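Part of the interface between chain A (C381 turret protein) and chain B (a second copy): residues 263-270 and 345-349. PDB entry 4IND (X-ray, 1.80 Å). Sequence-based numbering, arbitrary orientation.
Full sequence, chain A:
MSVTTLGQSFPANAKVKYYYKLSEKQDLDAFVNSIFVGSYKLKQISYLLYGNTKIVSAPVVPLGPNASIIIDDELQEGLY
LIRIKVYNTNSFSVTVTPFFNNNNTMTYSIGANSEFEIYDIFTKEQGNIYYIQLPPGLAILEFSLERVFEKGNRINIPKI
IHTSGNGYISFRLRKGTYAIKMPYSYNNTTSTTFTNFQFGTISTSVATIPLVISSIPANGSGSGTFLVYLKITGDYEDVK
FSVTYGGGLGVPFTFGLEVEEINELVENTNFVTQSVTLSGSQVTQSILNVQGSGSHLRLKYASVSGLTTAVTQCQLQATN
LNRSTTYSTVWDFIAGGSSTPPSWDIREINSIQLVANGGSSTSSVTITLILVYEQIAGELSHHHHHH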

# COMPACT_ATOMS: atom_id res chain seq x y z
N ASN A 263 1.20 -2.34 -13.22
CA ASN A 263 2.32 -1.54 -12.80
C ASN A 263 2.92 -0.85 -14.02
O ASN A 263 2.57 -1.18 -15.15
CB ASN A 263 3.36 -2.40 -12.07
CG ASN A 263 2.89 -2.77 -10.67
OD1 ASN A 263 2.23 -1.97 -10.02
ND2 ASN A 263 3.21 -3.98 -10.23
N GLU A 264 3.81 0.11 -13.80
CA GLU A 264 4.35 0.87 -14.91
C GLU A 264 4.88 -0.06 -16.00
O GLU A 264 5.58 -1.03 -15.73
CB GLU A 264 5.47 1.81 -14.46
CG GLU A 264 5.96 2.67 -15.61
CD GLU A 264 7.09 3.60 -15.22
OE1 GLU A 264 7.27 4.63 -15.91
OE2 GLU A 264 7.81 3.31 -14.23
N LEU A 265 4.50 0.24 -17.24
CA LEU A 265 4.94 -0.53 -18.38
C LEU A 265 5.70 0.36 -19.35
O LEU A 265 5.12 1.17 -20.06
CB LEU A 265 3.73 -1.17 -19.07
CG LEU A 265 4.01 -1.85 -20.42
CD1 LEU A 265 5.17 -2.83 -20.35
CD2 LEU A 265 2.74 -2.56 -20.92
N VAL A 266 7.02 0.21 -19.38
CA VAL A 266 7.81 0.89 -20.40
C VAL A 266 7.75 0.06 -21.67
O VAL A 266 8.36 -1.01 -21.76
CB VAL A 266 9.26 1.06 -19.94
CG1 VAL A 266 10.08 1.74 -21.04
CG2 VAL A 266 9.30 1.88 -18.66
N GLU A 267 6.98 0.54 -22.65
CA GLU A 267 6.79 -0.21 -23.88
C GLU A 267 8.06 -0.27 -24.70
O GLU A 267 8.38 -1.29 -25.30
CB GLU A 267 5.64 0.40 -24.68
CG GLU A 267 4.35 0.38 -23.90
CD GLU A 267 3.17 0.92 -24.69
OE1 GLU A 267 2.02 0.54 -24.37
OE2 GLU A 267 3.38 1.74 -25.61
N ASN A 268 8.79 0.84 -24.72
CA ASN A 268 10.08 0.88 -25.38
C ASN A 268 10.83 2.17 -25.08
O ASN A 268 10.26 3.15 -24.60
CB ASN A 268 9.94 0.69 -26.90
CG ASN A 268 8.92 1.63 -27.50
OD1 ASN A 268 9.15 2.83 -27.60
ND2 ASN A 268 7.80 1.10 -27.93
N THR A 269 12.13 2.15 -25.33
CA THR A 269 12.95 3.32 -25.07
C THR A 269 13.75 3.49 -26.34
O THR A 269 14.23 2.51 -26.89
CB THR A 269 13.87 3.09 -23.87
OG1 THR A 269 13.09 2.71 -22.72
CG2 THR A 269 14.67 4.36 -23.55
N ASN A 270 13.85 4.72 -26.83
CA ASN A 270 14.37 4.95 -28.17
C ASN A 270 15.27 6.16 -28.23
O ASN A 270 15.00 7.19 -27.60
CB ASN A 270 13.22 5.14 -29.16
CG ASN A 270 12.41 3.88 -29.35
OD1 ASN A 270 12.85 2.93 -30.00
ND2 ASN A 270 11.21 3.85 -28.79
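Chain B, residues 345-349: DIREI

The five residues of chain B lie across chain A with their direction (CA of B:Ile346 to CA of B:Glu348) turned 132° from that of A:Glu264 to A:Thr269, so the two backbones run in largely opposed senses and cross obliquely. The register follows: B:Glu348 sits beside A:Val266, CA to CA 6.4 Å, and B:Ile346 beside A:Thr269, CA to CA 6.6 Å. In chain B, B:Ile346 and B:Arg347 are extended; at B:Glu348 the chain turns a corner, with phi/psi of 55°/50°, before B:Ile349 resumes an extended conformation without touching chain A here.

Along chain A, A:Asn263 is out of reach, and contact begins at A:Glu264, in the loop before the strand. Its CA-to-CB bond points toward chain B, and the side chain, with chi1 and chi2 both t, places OE2 2.7 Å from NH2 of B:Arg347, a salt bridge that is also a hydrogen bond. A long acidic side chain suits this position because it can meet the arginine near the plane of the guanidinium, where the N-H groups point. The carbonyl oxygen of A:Glu264 accepts a hydrogen bond from water 1, at 2.7 Å from the water oxygen, and the same water donates a weak one to OE1 of B:Glu348 at 3.0 Å.

A:Leu265 points its CB away, yet its CD1 comes within 3.8 Å of OE1 of B:Glu348. The strand starts at A:Val266, whose backbone N donates to OE2 of B:Glu348 at 2.8 Å and 165°, a nearly straight bond. The carboxylate thus offers the strand an acceptor from a side chain rather than from a neighbouring backbone. The valine's CG2 lies over one face of the B:Arg347 guanidinium, 3.5 Å from NH2; a compact apolar group packs well there, leaving the edge free for A:Glu264. Water 2 lies between the backbones, 2.7 Å from O of A:Val266 and 3.0 Å from O of B:Glu348.

A:Glu267 and A:Asn268 direct their CB atoms away from chain B. A:Thr269 turns toward it again and uses both kinds of group it carries. Its CG2 packs 3.6 Å from CD1 of B:Ile346, while OG1 hydrogen-bonds to waters 3 and 4, 2.6 Å from each water oxygen. Water 3 donates to O of B:Arg347 at 2.8 Å, and water 4 accepts from N of B:Arg347 at 2.9 Å, so one small hydroxyl is linked through water to both backbone polar groups of that residue. A:Asn270 points away, ending the contact.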

# COMPACT_ATOMS: atom_id res chain seq x y z
N ASP B 345 19.09 5.57 -19.12
CA ASP B 345 18.70 4.47 -18.26
C ASP B 345 17.69 3.67 -19.06
O ASP B 345 16.60 4.16 -19.37
CB ASP B 345 18.07 5.04 -16.98
CG ASP B 345 17.53 3.96 -16.03
OD1 ASP B 345 18.20 2.92 -15.84
OD2 ASP B 345 16.44 4.16 -15.46
N ILE B 346 18.04 2.44 -19.41
CA ILE B 346 17.17 1.63 -20.26
C ILE B 346 16.57 0.49 -19.44
O ILE B 346 17.27 -0.42 -19.01
CB ILE B 346 17.92 1.03 -21.45
CG1 ILE B 346 18.80 2.09 -22.15
CG2 ILE B 346 16.94 0.38 -22.41
CD1 ILE B 346 18.02 3.26 -22.74
N ARG B 347 15.26 0.54 -19.23
CA ARG B 347 14.57 -0.45 -18.42
C ARG B 347 13.73 -1.40 -19.26
O ARG B 347 13.44 -1.14 -20.42
CB ARG B 347 13.66 0.23 -17.39
CG ARG B 347 14.10 1.62 -17.04
CD ARG B 347 13.71 1.98 -15.63
NE ARG B 347 12.31 1.69 -15.33
CZ ARG B 347 11.30 2.53 -15.55
NH1 ARG B 347 11.51 3.71 -16.11
NH2 ARG B 347 10.06 2.17 -15.22
N GLU B 348 13.33 -2.51 -18.63
CA GLU B 348 12.37 -3.45 -19.22
C GLU B 348 12.80 -3.96 -20.59
O GLU B 348 12.02 -3.96 -21.54
CB GLU B 348 10.96 -2.85 -19.29
CG GLU B 348 10.29 -2.81 -17.94
CD GLU B 348 8.79 -2.84 -18.04
OE1 GLU B 348 8.25 -3.90 -18.43
OE2 GLU B 348 8.15 -1.80 -17.75
N ILE B 349 14.04 -4.42 -20.67
CA ILE B 349 14.53 -5.09 -21.85
C ILE B 349 15.13 -6.41 -21.40
O ILE B 349 15.44 -6.59 -20.22
CB ILE B 349 15.62 -4.25 -22.51
CG1 ILE B 349 16.66 -3.85 -21.47
CG2 ILE B 349 15.01 -2.99 -23.14
CD1 ILE B 349 17.99 -3.47 -22.04
O HOH W 1 5.91 -3.64 -16.52
O HOH W 2 10.51 -1.94 -23.15
O HOH W 3 12.93 0.11 -22.92
O HOH W 4 13.68 2.83 -20.15